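Local atomic coordinates of periplasmic binding protein/LacI transcriptional regulator (Burkholderia graminis C4D1M, PDB entry 5HQJ), a protein that binds D-arabinose in its pyranose form and probably serves as the periplasmic sugar receptor of an ABC transporter. Residues A[41-53]-A[267-279]. Numbering follows the deposited sequence.
With 64K (alpha-D-arabinopyranose), chain B.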
# COMPACT_ATOMS: atom_id res chain seq x y z
N PHE A 41 -1.72 -8.00 1.24
CA PHE A 41 -0.46 -7.28 1.16
C PHE A 41 0.41 -7.36 2.41
O PHE A 41 1.65 -7.44 2.30
CB PHE A 41 -0.77 -5.82 0.83
CG PHE A 41 0.43 -4.89 0.85
CD1 PHE A 41 1.27 -4.76 -0.26
CD2 PHE A 41 0.67 -4.10 1.97
CE1 PHE A 41 2.35 -3.86 -0.25
CE2 PHE A 41 1.73 -3.21 2.00
CZ PHE A 41 2.57 -3.06 0.86
N PHE A 42 -0.20 -7.30 3.60
CA PHE A 42 0.58 -7.14 4.82
C PHE A 42 1.24 -8.40 5.33
O PHE A 42 2.03 -8.32 6.27
CB PHE A 42 -0.31 -6.55 5.92
CG PHE A 42 -0.63 -5.11 5.68
CD1 PHE A 42 0.29 -4.15 5.99
CD2 PHE A 42 -1.82 -4.74 5.08
CE1 PHE A 42 0.00 -2.78 5.74
CE2 PHE A 42 -2.15 -3.39 4.86
CZ PHE A 42 -1.22 -2.41 5.16
N ASP A 43 0.87 -9.55 4.76
CA ASP A 43 1.55 -10.80 5.10
C ASP A 43 3.04 -10.62 4.87
O ASP A 43 3.85 -11.08 5.67
CB ASP A 43 1.00 -11.97 4.27
CG ASP A 43 -0.32 -12.53 4.82
OD1 ASP A 43 -0.88 -11.98 5.80
OD2 ASP A 43 -0.80 -13.54 4.24
N ASP A 44 3.43 -9.93 3.81
CA ASP A 44 4.86 -9.72 3.55
C ASP A 44 5.49 -8.82 4.61
O ASP A 44 6.65 -8.99 4.98
CB ASP A 44 5.10 -9.09 2.18
CG ASP A 44 5.16 -10.10 1.02
OD1 ASP A 44 5.51 -11.28 1.24
OD2 ASP A 44 4.88 -9.69 -0.14
N CYS A 45 4.76 -7.81 5.07
CA CYS A 45 5.28 -6.93 6.09
C CYS A 45 5.52 -7.67 7.39
O CYS A 45 6.55 -7.48 8.05
CB CYS A 45 4.29 -5.78 6.31
SG CYS A 45 3.98 -4.74 4.85
N ASN A 46 4.55 -8.51 7.76
CA ASN A 46 4.70 -9.43 8.86
C ASN A 46 5.94 -10.31 8.69
O ASN A 46 6.76 -10.41 9.60
CB ASN A 46 3.43 -10.27 8.99
CG ASN A 46 3.32 -11.02 10.31
OD1 ASN A 46 4.10 -10.80 11.23
ND2 ASN A 46 2.31 -11.87 10.42
N LYS A 47 6.07 -10.97 7.54
CA LYS A 47 7.26 -11.81 7.30
C LYS A 47 8.60 -11.07 7.53
O LYS A 47 9.47 -11.55 8.28
CB LYS A 47 7.20 -12.35 5.88
CG LYS A 47 8.44 -13.13 5.46
CD LYS A 47 8.29 -13.67 4.07
CE LYS A 47 9.52 -14.43 3.66
NZ LYS A 47 9.43 -14.85 2.25
N GLY A 48 8.72 -9.87 6.97
CA GLY A 48 9.95 -9.11 7.07
C GLY A 48 10.16 -8.65 8.50
O GLY A 48 11.27 -8.67 9.01
N ALA A 49 9.10 -8.22 9.17
CA ALA A 49 9.25 -7.77 10.56
C ALA A 49 9.63 -8.94 11.48
O ALA A 49 10.51 -8.82 12.34
CB ALA A 49 7.96 -7.08 11.03
N LYS A 50 8.98 -10.08 11.29
CA LYS A 50 9.20 -11.25 12.12
C LYS A 50 10.63 -11.73 11.93
O LYS A 50 11.32 -12.02 12.91
CB LYS A 50 8.17 -12.33 11.77
CG LYS A 50 8.35 -13.65 12.49
CD LYS A 50 8.11 -13.54 13.97
CE LYS A 50 8.19 -14.92 14.62
NZ LYS A 50 7.40 -15.95 13.87
N THR A 51 11.09 -11.79 10.68
CA THR A 51 12.49 -12.12 10.39
C THR A 51 13.48 -11.19 11.12
O THR A 51 14.41 -11.64 11.78
CB THR A 51 12.74 -12.07 8.89
OG1 THR A 51 11.88 -13.00 8.23
CG2 THR A 51 14.17 -12.44 8.58
N ALA A 52 13.24 -9.88 11.05
CA ALA A 52 14.17 -8.94 11.67
C ALA A 52 14.13 -9.04 13.19
O ALA A 52 15.16 -8.93 13.86
CB ALA A 52 13.86 -7.53 11.24
N ALA A 53 12.94 -9.24 13.75
CA ALA A 53 12.80 -9.36 15.21
C ALA A 53 13.52 -10.61 15.71
O ALA A 53 14.15 -10.57 16.77
CB ALA A 53 11.33 -9.40 15.62
N GLN A 267 5.81 -2.73 -4.61
CA GLN A 267 6.47 -2.02 -3.53
C GLN A 267 7.46 -3.01 -2.88
O GLN A 267 7.69 -4.08 -3.44
CB GLN A 267 5.44 -1.50 -2.53
CG GLN A 267 4.29 -0.73 -3.13
CD GLN A 267 3.39 -0.26 -2.04
OE1 GLN A 267 3.76 0.58 -1.24
NE2 GLN A 267 2.18 -0.84 -1.98
N ARG A 268 8.07 -2.64 -1.76
CA ARG A 268 8.95 -3.53 -1.01
C ARG A 268 8.41 -3.76 0.41
O ARG A 268 8.96 -3.28 1.38
CB ARG A 268 10.39 -2.96 -1.00
CG ARG A 268 11.05 -2.93 -2.38
CD ARG A 268 12.55 -2.90 -2.33
NE ARG A 268 13.09 -3.16 -3.66
CZ ARG A 268 13.23 -2.23 -4.60
NH1 ARG A 268 12.89 -0.98 -4.35
NH2 ARG A 268 13.71 -2.57 -5.78
N PRO A 269 7.28 -4.49 0.54
CA PRO A 269 6.63 -4.68 1.86
C PRO A 269 7.49 -5.49 2.86
O PRO A 269 7.46 -5.24 4.06
CB PRO A 269 5.32 -5.41 1.49
CG PRO A 269 5.55 -6.03 0.13
CD PRO A 269 6.48 -5.05 -0.56
N VAL A 270 8.24 -6.48 2.36
CA VAL A 270 9.11 -7.28 3.22
C VAL A 270 10.15 -6.35 3.83
O VAL A 270 10.40 -6.39 5.03
CB VAL A 270 9.81 -8.43 2.44
CG1 VAL A 270 10.60 -9.26 3.39
CG2 VAL A 270 8.81 -9.28 1.78
N THR A 271 10.82 -5.57 2.97
CA THR A 271 11.83 -4.63 3.36
C THR A 271 11.24 -3.59 4.34
O THR A 271 11.89 -3.21 5.31
CB THR A 271 12.47 -3.95 2.09
OG1 THR A 271 13.25 -4.91 1.35
CG2 THR A 271 13.36 -2.80 2.48
N MSE A 272 10.03 -3.10 4.08
CA MSE A 272 9.38 -2.20 5.04
C MSE A 272 9.29 -2.81 6.45
O MSE A 272 9.60 -2.15 7.44
CB MSE A 272 7.96 -1.81 4.59
CG MSE A 272 7.88 -0.89 3.37
SE MSE A 272 5.99 -0.65 3.02
CE MSE A 272 6.06 -0.57 1.09
N GLY A 273 8.83 -4.05 6.55
CA GLY A 273 8.66 -4.67 7.86
C GLY A 273 9.99 -4.90 8.54
O GLY A 273 10.16 -4.71 9.75
N SER A 274 10.97 -5.31 7.75
CA SER A 274 12.30 -5.51 8.28
C SER A 274 12.91 -4.21 8.83
O SER A 274 13.41 -4.15 9.97
CB SER A 274 13.18 -6.08 7.16
OG SER A 274 14.37 -6.54 7.71
N LEU A 275 12.89 -3.18 8.00
CA LEU A 275 13.38 -1.86 8.42
C LEU A 275 12.59 -1.31 9.59
O LEU A 275 13.17 -0.70 10.49
CB LEU A 275 13.31 -0.87 7.27
CG LEU A 275 14.32 -1.14 6.15
CD1 LEU A 275 14.00 -0.20 5.04
CD2 LEU A 275 15.82 -1.00 6.60
N ALA A 276 11.29 -1.53 9.59
CA ALA A 276 10.48 -1.02 10.71
C ALA A 276 10.99 -1.58 12.04
O ALA A 276 11.18 -0.84 13.02
CB ALA A 276 9.04 -1.36 10.51
N VAL A 277 11.22 -2.88 12.11
CA VAL A 277 11.71 -3.47 13.35
C VAL A 277 13.13 -3.02 13.66
O VAL A 277 13.44 -2.60 14.79
CB VAL A 277 11.63 -5.01 13.30
CG1 VAL A 277 12.34 -5.61 14.46
CG2 VAL A 277 10.16 -5.46 13.30
N ASP A 278 14.02 -3.08 12.67
CA ASP A 278 15.38 -2.64 12.85
C ASP A 278 15.52 -1.19 13.33
O ASP A 278 16.32 -0.92 14.23
CB ASP A 278 16.15 -2.84 11.56
CG ASP A 278 16.63 -4.27 11.39
OD1 ASP A 278 16.82 -4.96 12.42
OD2 ASP A 278 16.83 -4.68 10.24
N HIS A 279 14.74 -0.27 12.78
CA HIS A 279 14.78 1.10 13.26
C HIS A 279 14.08 1.26 14.61
O HIS A 279 14.52 2.07 15.43
CB HIS A 279 14.21 2.02 12.19
CG HIS A 279 15.19 2.29 11.09
ND1 HIS A 279 16.21 3.22 11.22
CD2 HIS A 279 15.36 1.70 9.89
CE1 HIS A 279 16.93 3.21 10.11
NE2 HIS A 279 16.43 2.31 9.28
O2 64K B . 0.36 0.10 0.03
C2 64K B . -1.03 -0.36 0.04
C3 64K B . -1.11 -1.57 -0.84
O3 64K B . -1.06 -1.15 -2.19
C4 64K B . -2.43 -2.32 -0.67
O4 64K B . -3.54 -1.56 -1.18
C5 64K B . -2.68 -2.57 0.74
O5 64K B . -2.80 -1.30 1.43
C1 64K B . -1.44 -0.71 1.44
O1 64K B . -1.47 0.45 2.19
O HOH W 1 13.86 -9.37 7.40
O HOH W 2 17.39 -7.48 12.97
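Phe41 lies between the bound arabinopyranose and helix 269-279. One face of its ring carries the sugar, with 64K C3 3.9 Å above the plane over its centre, and its far end meets Pro269, CZ to CB at 3.7 Å. CG stands anti to the backbone N (chi1 174°), and this swings the ring over to the proline. The amide of Gln267 is tilted only 19° from the ring plane, and its NE2 gives O2 of the sugar a nearly straight bond of 2.9 Å; Thr130 and Asp247 also bond this amide. Further along, Pro269 CG and Val270 CG2 both pack on Asp44 CB, whose carboxylate is salt-bridged to Lys311.

Helices 42-53 and 269-279 pair in the N-terminal lobe of the two-lobed periplasmic binding protein fold, where the chain has crossed back from the other lobe. Their axes approach to 6.4 Å and cross at -39°. Gly48 C lies 3.8 Å from Gly273 C, and neither glycine has a side chain to hold the backbones apart; six CA-H...O contacts line the crossing, among them Gly273 CA to Cys45 O at 3.5 Å. Beyond it, Val277 splits its branches: CG2 touches Ala49 CB at 3.6 Å, while CG1, anti to the backbone N, reaches Ala53. Two waters link the helices, one joining Gly48 O to Ser274 OG, the other donating to Ala52 O and Asp278 OD1.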